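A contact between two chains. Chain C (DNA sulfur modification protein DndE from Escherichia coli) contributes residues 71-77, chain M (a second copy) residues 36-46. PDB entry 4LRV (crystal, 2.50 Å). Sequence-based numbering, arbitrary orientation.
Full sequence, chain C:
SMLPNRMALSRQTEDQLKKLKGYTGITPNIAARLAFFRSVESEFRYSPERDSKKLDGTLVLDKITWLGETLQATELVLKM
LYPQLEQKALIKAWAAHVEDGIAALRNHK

Chain C, residues 71-77: LQATELV
Chain M 36-46: FFRSVESEFRY

Residues 71-77 of chain C are helical throughout. Chain M enters the stretch already helical at Phe36(M), then runs as a loop from Ser42(M) to Tyr46(M). The helices run in roughly the same direction, 34° apart, and their axes approach to 9.5 Å. In register, CA of Gln72(C) lies 6.2 Å from CA of Glu41(M). The contact buries 336 Å².

Gln72(C) covers the most surface. Its CB points toward chain M, with chi1 p and chi2 t. NE2 of Gln72(C) lies 2.6 Å from OE2 of Glu41(M), whose chi1 is p and chi2 t. Water 1 links the chains: its O accepts from Gln72(C) NE2 at 3.1 Å and from Arg38(M) NE at 2.8 Å. The long side chain carries its amide to the polar groups of Arg38(M) and Glu41(M).

One residue on, Ala73(C) places CB 3.7 Å from CE1 of Phe37(M), at the ring edge. Phe37(M) has chi1 m and chi2 -78°. The methyl packs against the edge of the buried ring, an apolar contact that suits both residues.

Leu76(C), one turn after Gln72(C), has chi1 t and chi2 p. Its CD2 lies 4.2 Å from CG1 of Val40(M), an apolar contact. Its CD1 lies 3.8 Å from NH2 of Arg45(M), whose side chain starts sideways but ends nearer. Arg45(M) NH1 donates to Phe44(M) O at 2.8 Å.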

# COMPACT_ATOMS: atom_id res chain seq x y z
N LEU C 71 18.73 6.80 -1.25
CA LEU C 71 19.69 7.85 -1.52
C LEU C 71 21.10 7.41 -1.14
O LEU C 71 22.02 7.45 -1.97
CB LEU C 71 19.33 9.14 -0.78
CG LEU C 71 20.45 10.19 -0.85
CD1 LEU C 71 20.28 11.10 -2.02
CD2 LEU C 71 20.56 10.99 0.44
N GLN C 72 21.26 7.00 0.12
CA GLN C 72 22.56 6.66 0.67
C GLN C 72 23.19 5.52 -0.12
O GLN C 72 24.37 5.56 -0.45
CB GLN C 72 22.43 6.33 2.17
CG GLN C 72 21.48 5.15 2.46
CD GLN C 72 21.04 5.05 3.91
OE1 GLN C 72 19.89 4.69 4.19
NE2 GLN C 72 21.94 5.35 4.84
N ALA C 73 22.38 4.52 -0.46
CA ALA C 73 22.82 3.41 -1.29
C ALA C 73 23.20 3.85 -2.72
O ALA C 73 24.11 3.30 -3.32
CB ALA C 73 21.75 2.34 -1.34
N THR C 74 22.49 4.84 -3.26
CA THR C 74 22.77 5.31 -4.62
C THR C 74 24.06 6.11 -4.63
O THR C 74 24.88 5.96 -5.53
CB THR C 74 21.60 6.17 -5.19
OG1 THR C 74 20.42 5.36 -5.33
CG2 THR C 74 21.94 6.75 -6.55
N GLU C 75 24.24 6.94 -3.61
CA GLU C 75 25.43 7.78 -3.49
C GLU C 75 26.67 6.94 -3.17
O GLU C 75 27.78 7.30 -3.55
CB GLU C 75 25.22 8.89 -2.45
CG GLU C 75 24.37 10.06 -2.94
CD GLU C 75 24.25 11.21 -1.92
OE1 GLU C 75 24.36 10.95 -0.70
OE2 GLU C 75 24.05 12.37 -2.35
N LEU C 76 26.47 5.82 -2.48
CA LEU C 76 27.57 4.89 -2.27
C LEU C 76 28.03 4.33 -3.61
O LEU C 76 29.21 4.34 -3.92
CB LEU C 76 27.18 3.75 -1.33
CG LEU C 76 28.30 2.71 -1.13
CD1 LEU C 76 29.39 3.25 -0.23
CD2 LEU C 76 27.77 1.40 -0.59
N VAL C 77 27.08 3.86 -4.41
CA VAL C 77 27.40 3.27 -5.71
C VAL C 77 28.11 4.25 -6.66
O VAL C 77 29.15 3.92 -7.22
CB VAL C 77 26.18 2.61 -6.37
CG1 VAL C 77 26.50 2.18 -7.78
CG2 VAL C 77 25.76 1.41 -5.55
N PHE M 36 19.99 -2.36 7.95
CA PHE M 36 20.88 -2.68 6.84
C PHE M 36 21.39 -1.42 6.17
O PHE M 36 22.58 -1.31 5.89
CB PHE M 36 20.17 -3.54 5.80
CG PHE M 36 21.02 -3.87 4.62
CD1 PHE M 36 21.92 -4.92 4.68
CD2 PHE M 36 20.92 -3.14 3.45
CE1 PHE M 36 22.71 -5.25 3.58
CE2 PHE M 36 21.71 -3.45 2.35
CZ PHE M 36 22.61 -4.51 2.42
N PHE M 37 20.50 -0.48 5.90
CA PHE M 37 20.92 0.72 5.18
C PHE M 37 21.69 1.72 6.02
O PHE M 37 22.64 2.31 5.53
CB PHE M 37 19.77 1.35 4.41
CG PHE M 37 19.42 0.58 3.18
CD1 PHE M 37 20.21 0.70 2.04
CD2 PHE M 37 18.35 -0.31 3.18
CE1 PHE M 37 19.92 -0.03 0.90
CE2 PHE M 37 18.05 -1.06 2.04
CZ PHE M 37 18.83 -0.92 0.90
N ARG M 38 21.32 1.85 7.30
CA ARG M 38 22.09 2.64 8.25
C ARG M 38 23.51 2.11 8.34
O ARG M 38 24.47 2.87 8.39
CB ARG M 38 21.43 2.61 9.64
CG ARG M 38 22.22 3.32 10.75
CD ARG M 38 22.51 4.78 10.43
NE ARG M 38 21.29 5.53 10.18
CZ ARG M 38 20.52 6.05 11.13
NH1 ARG M 38 20.84 5.90 12.41
NH2 ARG M 38 19.42 6.71 10.81
N SER M 39 23.64 0.79 8.34
CA SER M 39 24.93 0.13 8.44
C SER M 39 25.81 0.45 7.23
O SER M 39 26.97 0.85 7.36
CB SER M 39 24.71 -1.37 8.52
OG SER M 39 25.94 -2.05 8.70
N VAL M 40 25.22 0.25 6.06
CA VAL M 40 25.85 0.47 4.77
C VAL M 40 26.40 1.88 4.53
O VAL M 40 27.38 2.06 3.80
CB VAL M 40 24.85 0.09 3.68
CG1 VAL M 40 24.95 1.02 2.48
CG2 VAL M 40 25.03 -1.37 3.30
N GLU M 41 25.77 2.89 5.14
CA GLU M 41 26.26 4.25 5.01
C GLU M 41 27.45 4.56 5.93
O GLU M 41 28.20 5.50 5.68
CB GLU M 41 25.13 5.28 5.15
CG GLU M 41 24.77 5.74 6.55
CD GLU M 41 23.69 6.82 6.52
OE1 GLU M 41 23.07 7.10 7.57
OE2 GLU M 41 23.43 7.37 5.44
N SER M 42 27.60 3.77 7.00
CA SER M 42 28.80 3.83 7.84
C SER M 42 29.95 3.14 7.11
O SER M 42 29.89 2.92 5.90
CB SER M 42 28.55 3.20 9.22
OG SER M 42 28.61 1.78 9.18
N GLU M 43 31.01 2.79 7.83
CA GLU M 43 32.20 2.21 7.21
C GLU M 43 32.25 0.72 7.44
O GLU M 43 33.20 0.05 7.04
CB GLU M 43 33.46 2.85 7.79
CG GLU M 43 33.39 4.35 8.00
CD GLU M 43 34.33 4.82 9.10
OE1 GLU M 43 34.78 3.95 9.90
OE2 GLU M 43 34.61 6.04 9.18
N PHE M 44 31.23 0.19 8.11
CA PHE M 44 31.18 -1.24 8.38
C PHE M 44 31.21 -2.07 7.10
O PHE M 44 30.41 -1.85 6.20
CB PHE M 44 29.96 -1.61 9.20
CG PHE M 44 29.83 -3.09 9.42
CD1 PHE M 44 29.11 -3.87 8.52
CD2 PHE M 44 30.45 -3.70 10.50
CE1 PHE M 44 28.99 -5.22 8.70
CE2 PHE M 44 30.34 -5.06 10.69
CZ PHE M 44 29.61 -5.82 9.78
N ARG M 45 32.14 -3.01 7.04
CA ARG M 45 32.17 -4.01 5.99
C ARG M 45 32.25 -5.39 6.61
O ARG M 45 32.89 -5.58 7.64
CB ARG M 45 33.34 -3.77 5.04
CG ARG M 45 33.24 -2.48 4.22
CD ARG M 45 32.28 -2.62 3.05
NE ARG M 45 32.15 -1.38 2.29
CZ ARG M 45 31.40 -0.34 2.66
NH1 ARG M 45 30.73 -0.37 3.80
NH2 ARG M 45 31.34 0.74 1.90
N TYR M 46 31.59 -6.36 5.99
CA TYR M 46 31.58 -7.71 6.52
C TYR M 46 32.86 -8.46 6.17
O TYR M 46 33.26 -8.51 5.01
CB TYR M 46 30.34 -8.45 5.99
CG TYR M 46 30.42 -9.96 6.05
CD1 TYR M 46 30.21 -10.65 7.24
CD2 TYR M 46 30.67 -10.70 4.90
CE1 TYR M 46 30.27 -12.03 7.29
CE2 TYR M 46 30.73 -12.08 4.94
CZ TYR M 46 30.53 -12.74 6.13
OH TYR M 46 30.58 -14.10 6.16
O HOH W 1 20.39 5.42 7.51